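Local coordinates for ferric-chelate reductase (NAD(P)H) (Archaeoglobus fulgidus, PDB 1I0R), which reduces ferric iron bound in a variety of siderophore chelators to ferrous iron, using NADH or NADPH as electron donor and a bound flavin as cofactor, at residues Gln34-Lys38 with Pro39-Ala43; Val66-Leu69 with Glu70-Met73; Val144-Tyr147 with Ala148-His151. All coordinates share one frame; numbering follows the deposited sequence.

Interaction 1: residues Gln34-Lys38 with Pro39-Ala43; sequences QLTSK and PVQIA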
ATOM      1  N   GLN B  34       3.739  -5.113  -1.076  1.00 14.65           N
ATOM      2  CA  GLN B  34       4.940  -5.748  -1.595  1.00 15.18           C
ATOM      3  C   GLN B  34       5.932  -4.637  -1.966  1.00 15.96           C
ATOM      4  O   GLN B  34       5.552  -3.666  -2.627  1.00 17.11           O
ATOM      5  CB  GLN B  34       4.609  -6.577  -2.851  1.00 15.31           C
ATOM      6  CG  GLN B  34       5.843  -7.259  -3.466  1.00 15.03           C
ATOM      7  CD  GLN B  34       5.486  -8.225  -4.593  1.00 16.21           C
ATOM      8  OE1 GLN B  34       4.302  -8.435  -4.899  1.00 17.54           O
ATOM      9  NE2 GLN B  34       6.514  -8.821  -5.208  1.00 15.99           N
ATOM     10  N   LEU B  35       7.193  -4.796  -1.584  1.00 15.88           N
ATOM     11  CA  LEU B  35       8.202  -3.770  -1.907  1.00 17.47           C
ATOM     12  C   LEU B  35       9.065  -4.108  -3.100  1.00 17.39           C
ATOM     13  O   LEU B  35       9.399  -3.220  -3.909  1.00 16.79           O
ATOM     14  CB  LEU B  35       9.120  -3.547  -0.706  1.00 19.35           C
ATOM     15  CG  LEU B  35       8.410  -3.023   0.544  1.00 20.22           C
ATOM     16  CD1 LEU B  35       9.432  -2.350   1.439  1.00 20.98           C
ATOM     17  CD2 LEU B  35       7.377  -1.989   0.139  1.00 21.86           C
ATOM     18  N   THR B  36       9.425  -5.385  -3.210  1.00 17.13           N
ATOM     19  CA  THR B  36      10.332  -5.853  -4.262  1.00 17.31           C
ATOM     20  C   THR B  36       9.917  -7.227  -4.792  1.00 18.08           C
ATOM     21  O   THR B  36       9.133  -7.939  -4.147  1.00 16.84           O
ATOM     22  CB  THR B  36      11.786  -5.986  -3.713  1.00 16.85           C
ATOM     23  OG1 THR B  36      11.840  -7.013  -2.714  1.00 17.99           O
ATOM     24  CG2 THR B  36      12.256  -4.670  -3.053  1.00 16.92           C
ATOM     25  N   SER B  37      10.461  -7.608  -5.945  1.00 18.71           N
ATOM     26  CA  SER B  37      10.139  -8.929  -6.499  1.00 19.86           C
ATOM     27  C   SER B  37      11.366  -9.834  -6.540  1.00 20.57           C
ATOM     28  O   SER B  37      11.231 -11.051  -6.683  1.00 20.52           O
ATOM     29  CB  SER B  37       9.554  -8.795  -7.899  1.00 20.55           C
ATOM     30  OG  SER B  37      10.487  -8.160  -8.763  1.00 22.55           O
ATOM     31  N   LYS B  38      12.554  -9.252  -6.386  1.00 20.77           N
ATOM     32  CA  LYS B  38      13.807 -10.010  -6.422  1.00 22.01           C
ATOM     33  C   LYS B  38      14.695  -9.729  -5.212  1.00 21.74           C
ATOM     34  O   LYS B  38      15.549  -8.844  -5.254  1.00 22.27           O
ATOM     35  CB  LYS B  38      14.596  -9.683  -7.700  1.00 23.93           C
ATOM     36  CG  LYS B  38      13.938 -10.194  -8.976  1.00 27.46           C
ATOM     37  CD  LYS B  38      14.815  -9.966 -10.215  1.00 30.35           C
ATOM     38  CE  LYS B  38      14.185 -10.597 -11.465  1.00 32.01           C
ATOM     39  NZ  LYS B  38      14.972 -10.370 -12.731  1.00 33.84           N
ATOM     40  N   PRO B  39      14.491 -10.447  -4.104  1.00 21.21           N
ATOM     41  CA  PRO B  39      13.496 -11.497  -3.878  1.00 20.96           C
ATOM     42  C   PRO B  39      12.186 -10.838  -3.448  1.00 20.78           C
ATOM     43  O   PRO B  39      12.128  -9.624  -3.244  1.00 20.67           O
ATOM     44  CB  PRO B  39      14.125 -12.306  -2.752  1.00 21.31           C
ATOM     45  CG  PRO B  39      14.747 -11.232  -1.913  1.00 21.86           C
ATOM     46  CD  PRO B  39      15.372 -10.299  -2.934  1.00 21.21           C
ATOM     47  N   VAL B  40      11.131 -11.621  -3.298  1.00 19.98           N
ATOM     48  CA  VAL B  40       9.880 -11.034  -2.877  1.00 19.33           C
ATOM     49  C   VAL B  40       9.960 -10.591  -1.411  1.00 18.84           C
ATOM     50  O   VAL B  40      10.265 -11.396  -0.513  1.00 18.82           O
ATOM     51  CB  VAL B  40       8.715 -12.016  -3.035  1.00 19.28           C
ATOM     52  CG1 VAL B  40       7.451 -11.422  -2.393  1.00 19.14           C
ATOM     53  CG2 VAL B  40       8.461 -12.277  -4.527  1.00 20.17           C
ATOM     54  N   GLN B  41       9.726  -9.293  -1.185  1.00 18.03           N
ATOM     55  CA  GLN B  41       9.701  -8.725   0.159  1.00 17.21           C
ATOM     56  C   GLN B  41       8.369  -8.018   0.378  1.00 17.07           C
ATOM     57  O   GLN B  41       7.842  -7.333  -0.514  1.00 16.25           O
ATOM     58  CB  GLN B  41      10.861  -7.742   0.368  1.00 17.52           C
ATOM     59  CG  GLN B  41      12.185  -8.442   0.290  1.00 18.13           C
ATOM     60  CD  GLN B  41      13.353  -7.495   0.445  1.00 19.55           C
ATOM     61  OE1 GLN B  41      13.577  -6.613  -0.406  1.00 20.17           O
ATOM     62  NE2 GLN B  41      14.103  -7.666   1.519  1.00 19.30           N
ATOM     63  N   ILE B  42       7.830  -8.195   1.581  1.00 16.14           N
ATOM     64  CA  ILE B  42       6.535  -7.621   1.983  1.00 17.15           C
ATOM     65  C   ILE B  42       6.732  -6.743   3.203  1.00 16.43           C
ATOM     66  O   ILE B  42       7.445  -7.118   4.132  1.00 16.82           O
ATOM     67  CB  ILE B  42       5.521  -8.729   2.389  1.00 18.74           C
ATOM     68  CG1 ILE B  42       5.393  -9.762   1.269  1.00 20.19           C
ATOM     69  CG2 ILE B  42       4.159  -8.111   2.720  1.00 19.19           C
ATOM     70  CD1 ILE B  42       5.029  -9.184  -0.100  1.00 21.15           C
ATOM     71  N   ALA B  43       6.111  -5.573   3.197  1.00 15.83           N
ATOM     72  CA  ALA B  43       6.209  -4.666   4.332  1.00 15.31           C
ATOM     73  C   ALA B  43       4.885  -4.604   5.088  1.00 15.61           C
ATOM     74  O   ALA B  43       3.806  -4.663   4.479  1.00 15.32           O
ATOM     75  CB  ALA B  43       6.578  -3.263   3.852  1.00 15.91           C
TER

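Interaction 2: residues Val66-Leu69 with Glu70-Met73; sequences VLEL and ETPM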
ATOM      1  N   VAL B  66      -5.023 -12.259   3.651  1.00 17.50           N
ATOM      2  CA  VAL B  66      -5.735 -11.247   2.853  1.00 17.78           C
ATOM      3  C   VAL B  66      -7.224 -11.558   2.971  1.00 19.00           C
ATOM      4  O   VAL B  66      -7.694 -12.585   2.469  1.00 19.35           O
ATOM      5  CB  VAL B  66      -5.282 -11.292   1.373  1.00 17.70           C
ATOM      6  CG1 VAL B  66      -5.966 -10.161   0.574  1.00 16.94           C
ATOM      7  CG2 VAL B  66      -3.769 -11.135   1.299  1.00 16.93           C
ATOM      8  N   LEU B  67      -7.967 -10.679   3.635  1.00 19.33           N
ATOM      9  CA  LEU B  67      -9.392 -10.932   3.860  1.00 20.64           C
ATOM     10  C   LEU B  67     -10.297 -10.864   2.645  1.00 21.96           C
ATOM     11  O   LEU B  67     -10.110 -10.034   1.763  1.00 21.22           O
ATOM     12  CB  LEU B  67      -9.927  -9.986   4.939  1.00 20.19           C
ATOM     13  CG  LEU B  67      -9.224 -10.113   6.293  1.00 20.59           C
ATOM     14  CD1 LEU B  67      -9.623  -8.959   7.228  1.00 20.27           C
ATOM     15  CD2 LEU B  67      -9.573 -11.478   6.891  1.00 20.90           C
ATOM     16  N   GLU B  68     -11.278 -11.770   2.598  1.00 23.27           N
ATOM     17  CA  GLU B  68     -12.224 -11.802   1.489  1.00 24.72           C
ATOM     18  C   GLU B  68     -13.302 -10.734   1.668  1.00 25.65           C
ATOM     19  O   GLU B  68     -13.585 -10.283   2.788  1.00 24.70           O
ATOM     20  CB  GLU B  68     -12.869 -13.195   1.363  1.00 25.52           C
ATOM     21  CG  GLU B  68     -13.816 -13.557   2.512  1.00 26.62           C
ATOM     22  CD  GLU B  68     -14.468 -14.929   2.325  1.00 28.18           C
ATOM     23  OE1 GLU B  68     -14.847 -15.258   1.185  1.00 29.02           O
ATOM     24  OE2 GLU B  68     -14.616 -15.681   3.316  1.00 28.98           O
ATOM     25  N   LEU B  69     -13.886 -10.320   0.547  1.00 27.36           N
ATOM     26  CA  LEU B  69     -14.917  -9.287   0.531  1.00 29.45           C
ATOM     27  C   LEU B  69     -16.059  -9.513   1.518  1.00 30.67           C
ATOM     28  O   LEU B  69     -16.550  -8.571   2.141  1.00 30.92           O
ATOM     29  CB  LEU B  69     -15.484  -9.176  -0.890  1.00 30.40           C
ATOM     30  CG  LEU B  69     -16.762  -8.355  -1.076  1.00 31.72           C
ATOM     31  CD1 LEU B  69     -16.487  -6.887  -0.761  1.00 32.24           C
ATOM     32  CD2 LEU B  69     -17.264  -8.524  -2.510  1.00 32.40           C
ATOM     33  N   GLU B  70     -16.472 -10.763   1.662  1.00 32.12           N
ATOM     34  CA  GLU B  70     -17.581 -11.080   2.553  1.00 33.69           C
ATOM     35  C   GLU B  70     -17.224 -11.442   3.990  1.00 33.19           C
ATOM     36  O   GLU B  70     -18.019 -12.074   4.687  1.00 33.66           O
ATOM     37  CB  GLU B  70     -18.425 -12.194   1.935  1.00 35.75           C
ATOM     38  CG  GLU B  70     -19.293 -11.723   0.784  1.00 39.20           C
ATOM     39  CD  GLU B  70     -20.163 -12.830   0.230  1.00 41.16           C
ATOM     40  OE1 GLU B  70     -19.613 -13.750  -0.414  1.00 42.69           O
ATOM     41  OE2 GLU B  70     -21.397 -12.787   0.451  1.00 42.72           O
ATOM     42  N   THR B  71     -16.042 -11.036   4.442  1.00 32.28           N
ATOM     43  CA  THR B  71     -15.620 -11.319   5.809  1.00 31.20           C
ATOM     44  C   THR B  71     -16.589 -10.673   6.799  1.00 31.59           C
ATOM     45  O   THR B  71     -16.868  -9.483   6.716  1.00 30.86           O
ATOM     46  CB  THR B  71     -14.196 -10.772   6.082  1.00 30.55           C
ATOM     47  OG1 THR B  71     -13.258 -11.412   5.204  1.00 28.52           O
ATOM     48  CG2 THR B  71     -13.788 -11.059   7.520  1.00 29.32           C
ATOM     49  N   PRO B  72     -17.124 -11.455   7.753  1.00 32.04           N
ATOM     50  CA  PRO B  72     -18.063 -10.886   8.734  1.00 32.43           C
ATOM     51  C   PRO B  72     -17.452  -9.784   9.605  1.00 33.14           C
ATOM     52  O   PRO B  72     -16.313  -9.896  10.055  1.00 32.56           O
ATOM     53  CB  PRO B  72     -18.473 -12.105   9.564  1.00 32.40           C
ATOM     54  CG  PRO B  72     -18.355 -13.236   8.583  1.00 32.53           C
ATOM     55  CD  PRO B  72     -17.055 -12.922   7.876  1.00 32.25           C
ATOM     56  N   MET B  73     -18.203  -8.716   9.859  1.00 33.65           N
ATOM     57  CA  MET B  73     -17.665  -7.642  10.686  1.00 35.31           C
ATOM     58  C   MET B  73     -17.254  -8.143  12.071  1.00 35.62           C
ATOM     59  O   MET B  73     -16.322  -7.612  12.683  1.00 35.46           O
ATOM     60  CB  MET B  73     -18.688  -6.510  10.831  1.00 36.46           C
ATOM     61  CG  MET B  73     -18.991  -5.773   9.537  1.00 37.90           C
ATOM     62  SD  MET B  73     -17.547  -4.870   8.901  1.00 40.25           S
ATOM     63  CE  MET B  73     -17.693  -3.316   9.803  1.00 39.92           C
TER
HETATM   64  O   HOH W   1     -15.915 -13.000  -0.170  1.00 32.29           O
HETATM   65  O   HOH W   2     -17.895  -8.239   4.667  1.00 39.65           O

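Interaction 3: residues Val144-Tyr147 with Ala148-His151; sequences VLTY and ADYH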
ATOM      1  N   VAL B 144     -11.341  -9.786  -2.919  1.00 29.49           N
ATOM      2  CA  VAL B 144     -10.747  -9.279  -1.690  1.00 27.68           C
ATOM      3  C   VAL B 144     -11.498  -8.082  -1.135  1.00 26.51           C
ATOM      4  O   VAL B 144     -12.220  -7.386  -1.852  1.00 26.77           O
ATOM      5  CB  VAL B 144      -9.255  -8.856  -1.881  1.00 27.45           C
ATOM      6  CG1 VAL B 144      -8.452 -10.010  -2.436  1.00 27.29           C
ATOM      7  CG2 VAL B 144      -9.159  -7.621  -2.768  1.00 27.46           C
ATOM      8  N   LEU B 145     -11.324  -7.859   0.158  1.00 25.09           N
ATOM      9  CA  LEU B 145     -11.938  -6.735   0.849  1.00 24.05           C
ATOM     10  C   LEU B 145     -10.951  -5.569   0.868  1.00 23.77           C
ATOM     11  O   LEU B 145      -9.829  -5.713   1.336  1.00 23.43           O
ATOM     12  CB  LEU B 145     -12.283  -7.135   2.296  1.00 24.45           C
ATOM     13  CG  LEU B 145     -12.854  -6.054   3.233  1.00 24.37           C
ATOM     14  CD1 LEU B 145     -14.179  -5.550   2.661  1.00 25.29           C
ATOM     15  CD2 LEU B 145     -13.055  -6.615   4.654  1.00 25.56           C
ATOM     16  N   THR B 146     -11.348  -4.421   0.331  1.00 22.88           N
ATOM     17  CA  THR B 146     -10.459  -3.263   0.356  1.00 22.85           C
ATOM     18  C   THR B 146     -10.808  -2.446   1.589  1.00 22.67           C
ATOM     19  O   THR B 146     -11.873  -2.628   2.177  1.00 22.51           O
ATOM     20  CB  THR B 146     -10.629  -2.366  -0.880  1.00 22.40           C
ATOM     21  OG1 THR B 146     -11.920  -1.753  -0.850  1.00 23.55           O
ATOM     22  CG2 THR B 146     -10.491  -3.181  -2.152  1.00 22.50           C
ATOM     23  N   TYR B 147      -9.903  -1.568   2.001  1.00 23.00           N
ATOM     24  CA  TYR B 147     -10.138  -0.719   3.165  1.00 23.63           C
ATOM     25  C   TYR B 147     -11.323   0.217   2.931  1.00 24.64           C
ATOM     26  O   TYR B 147     -12.136   0.436   3.832  1.00 24.18           O
ATOM     27  CB  TYR B 147      -8.870   0.087   3.486  1.00 23.99           C
ATOM     28  CG  TYR B 147      -8.999   1.046   4.647  1.00 25.01           C
ATOM     29  CD1 TYR B 147      -9.162   0.578   5.946  1.00 26.27           C
ATOM     30  CD2 TYR B 147      -8.923   2.426   4.449  1.00 25.98           C
ATOM     31  CE1 TYR B 147      -9.242   1.463   7.029  1.00 27.00           C
ATOM     32  CE2 TYR B 147      -9.004   3.322   5.525  1.00 26.99           C
ATOM     33  CZ  TYR B 147      -9.158   2.829   6.808  1.00 27.73           C
ATOM     34  OH  TYR B 147      -9.193   3.703   7.881  1.00 29.68           O
ATOM     35  N   ALA B 148     -11.426   0.759   1.719  1.00 25.22           N
ATOM     36  CA  ALA B 148     -12.521   1.661   1.399  1.00 26.42           C
ATOM     37  C   ALA B 148     -13.845   0.894   1.481  1.00 27.34           C
ATOM     38  O   ALA B 148     -14.841   1.449   1.948  1.00 27.05           O
ATOM     39  CB  ALA B 148     -12.321   2.252   0.010  1.00 25.63           C
ATOM     40  N   ASP B 149     -13.843  -0.368   1.038  1.00 28.77           N
ATOM     41  CA  ASP B 149     -15.036  -1.236   1.074  1.00 30.85           C
ATOM     42  C   ASP B 149     -15.473  -1.375   2.525  1.00 32.19           C
ATOM     43  O   ASP B 149     -16.635  -1.169   2.867  1.00 31.77           O
ATOM     44  CB  ASP B 149     -14.728  -2.659   0.568  1.00 31.80           C
ATOM     45  CG  ASP B 149     -14.558  -2.747  -0.937  1.00 33.04           C
ATOM     46  OD1 ASP B 149     -13.842  -3.687  -1.391  1.00 34.00           O
ATOM     47  OD2 ASP B 149     -15.148  -1.916  -1.665  1.00 33.20           O
ATOM     48  N   TYR B 150     -14.518  -1.758   3.369  1.00 33.55           N
ATOM     49  CA  TYR B 150     -14.777  -1.946   4.785  1.00 35.76           C
ATOM     50  C   TYR B 150     -15.446  -0.715   5.384  1.00 37.67           C
ATOM     51  O   TYR B 150     -16.433  -0.816   6.119  1.00 37.50           O
ATOM     52  CB  TYR B 150     -13.459  -2.243   5.507  1.00 35.27           C
ATOM     53  CG  TYR B 150     -13.565  -2.246   7.010  1.00 35.37           C
ATOM     54  CD1 TYR B 150     -14.213  -3.281   7.685  1.00 35.39           C
ATOM     55  CD2 TYR B 150     -13.061  -1.185   7.754  1.00 35.46           C
ATOM     56  CE1 TYR B 150     -14.359  -3.252   9.067  1.00 35.48           C
ATOM     57  CE2 TYR B 150     -13.200  -1.147   9.129  1.00 35.84           C
ATOM     58  CZ  TYR B 150     -13.844  -2.177   9.780  1.00 35.87           C
ATOM     59  OH  TYR B 150     -13.946  -2.130  11.150  1.00 36.57           O
ATOM     60  N   HIS B 151     -14.904   0.449   5.063  1.00 40.19           N
ATOM     61  CA  HIS B 151     -15.439   1.697   5.575  1.00 43.17           C
ATOM     62  C   HIS B 151     -16.882   1.945   5.152  1.00 44.66           C
ATOM     63  O   HIS B 151     -17.727   2.289   5.973  1.00 44.66           O
ATOM     64  CB  HIS B 151     -14.570   2.852   5.112  1.00 44.49           C
ATOM     65  CG  HIS B 151     -14.007   3.651   6.236  1.00 46.15           C
ATOM     66  ND1 HIS B 151     -13.114   3.125   7.146  1.00 47.06           N
ATOM     67  CD2 HIS B 151     -14.242   4.924   6.627  1.00 46.81           C
ATOM     68  CE1 HIS B 151     -12.824   4.043   8.052  1.00 47.50           C
ATOM     69  NE2 HIS B 151     -13.496   5.143   7.760  1.00 47.61           N
TER

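Interaction 1: residues Gln34-Lys38 with Pro39-Ala43
Gln-34 and Ile-42 face each other as a non-hydrogen-bonded pair in the antiparallel beta hairpin of barrel strands 23-37 and 40-47, the axes of 34-37 and 40-43 running at 171° to each other and coming within 4.6 Å. Leu-35 N donates to Gln-41 O at 2.8 Å, while the next bond, Gln-41 N to Thr-36 O, is weak at 3.3 Å. A cis peptide before Pro-39 carries the chain through the turn.

On the face of Gln-34, Val-40 and Ile-42, the glutamine chain runs extended, with CG anti to the backbone N (chi1 179°). That reach brings its NE2 to Thr-36 O at 3.0 Å, with the oxygen in the amide plane. The Gln-34 and Val-40 side chains cross at about a right angle, with Gln-34 NE2 3.9 Å from Val-40 CG1. Ile-42 CD1 packs on Gln-34 CB 3.8 Å away. Phe-6 of the second subunit packs against both Gln-34 and Val-40, placing this face at the dimer interface. Nearer the FMN-binding residues Thr-31 and Cys-45, Ala-43 CB rests against Leu-35 CG and CD1. At the turn, Thr-36 OG1 donates to Pro-39 O at 2.7 Å, meeting the carbonyl almost head-on at 176°.

Interaction 2: residues Val66-Leu69 with Glu70-Met73
Thr-71 reaches back to Glu-68 with both its hydroxyl and its backbone N-H, closing a type I beta turn from Glu-68 to Thr-71 where the chain leaves strand 61-67 of the barrel and heads for helix 73-78. The turn lies between the two sites: Leu-67 is near the FMN-binding Ile-28, and Leu-69 is near Asp-149 of the NADP(+) site. Glu-68 O accepts both bonds. The hydroxyl gives the shorter one, Thr-71 OG1 to Glu-68 O at 2.7 Å, and approaches 19° from the carbonyl plane. The amide bond, Thr-71 N to Glu-68 O at 3.1 Å, comes from above that plane, 52° out of it. OG1 lies beside the threonine's own backbone N (chi1 -62°), which lets the two donors converge on one oxygen. The same hydroxyl sits 3.6 Å from Leu-67 CB, and Glu-68 CG comes 3.5 Å from Thr-71 OG1.

Water takes up other polar groups of the turn. One molecule accepts from Glu-70 N at 2.9 Å and donates to Glu-68 OE1 at 2.8 Å, linking the backbone of one glutamate to the carboxylate of the other. A second water donates to Leu-69 O and, at 2.6 Å, to Thr-71 O, bridging the carbonyls of Leu-69 and Thr-71, the latter just before Pro-72, the N-cap residue of the helix.

The other carboxylate oxygen, Glu-68 OE2, is hydrogen-bonded to His-108 ND1, the strongest polar partner of that side chain; Lys-140 offers OE1 a long, weak ion pair. The His-108 bond, with a smaller contribution from Lys-140, would probably favour the ionised form of this buried acid, despite Glu-70 nearby.

Interaction 3: residues Val144-Tyr147 with Ala148-His151
A capping box formed by Thr-146 and Asp-149 opens helix 147-155, most of which belongs to the NADP(+)-binding site. Asp-149 folds back over the helix start, and its OD1 accepts from Thr-146 N at 3.1 Å, met on the anti side and 31° out of the carboxylate plane. In return, Asp-149 N donates to Thr-146 OG1, although the position of that hydroxyl is less certain. The first regular helical bonds follow: Tyr-150 N to Thr-146 O and His-151 N to Tyr-147 O, each 3.0 Å.

On the buried flank, the Leu-145 and Asp-149 side chains run antiparallel to each other, and Leu-145 CD1 comes 3.6 Å from Asp-149 CB. The leucine also packs on Ile-76 of helix 73-78, which Tyr-150 touches as well. Arg-160 packs against Asp-149 from another loop.

Tyr-147 and His-151, both NADP(+)-binding residues, extend in the same direction, flank to flank, one turn apart. The tyrosine ring swings out opposite the backbone N (chi1 178°), which carries it alongside the imidazole. The rings are oblique, their planes at 47° and centroids 5.2 Å apart, and they come nearest where Tyr-147 OH lies 3.7 Å from His-151 CE1.

How the interactions relate
The three contacts follow one another along the chain within one flavin reductase-like domain. Interaction 1 is the hairpin between strands 23-37 and 40-47; interaction 2 leaves strand 61-67 of the same barrel sheet. Their centres are about 24 Å apart, on opposite sides of the chain's centre. The centre of interaction 3 is about 23 Å from that of interaction 1 and about 9 Å from that of interaction 2, which it touches: Leu-67 O and Leu-145 N, 3.0 Å apart, probably form a hydrogen bond, and Met-73 CE packs on Tyr-150 CE1. The turn after strand 61-67 therefore abuts the start of the NADP(+)-binding helix. Interactions 1 and 3 touch the second subunit, which Val-66 also reaches.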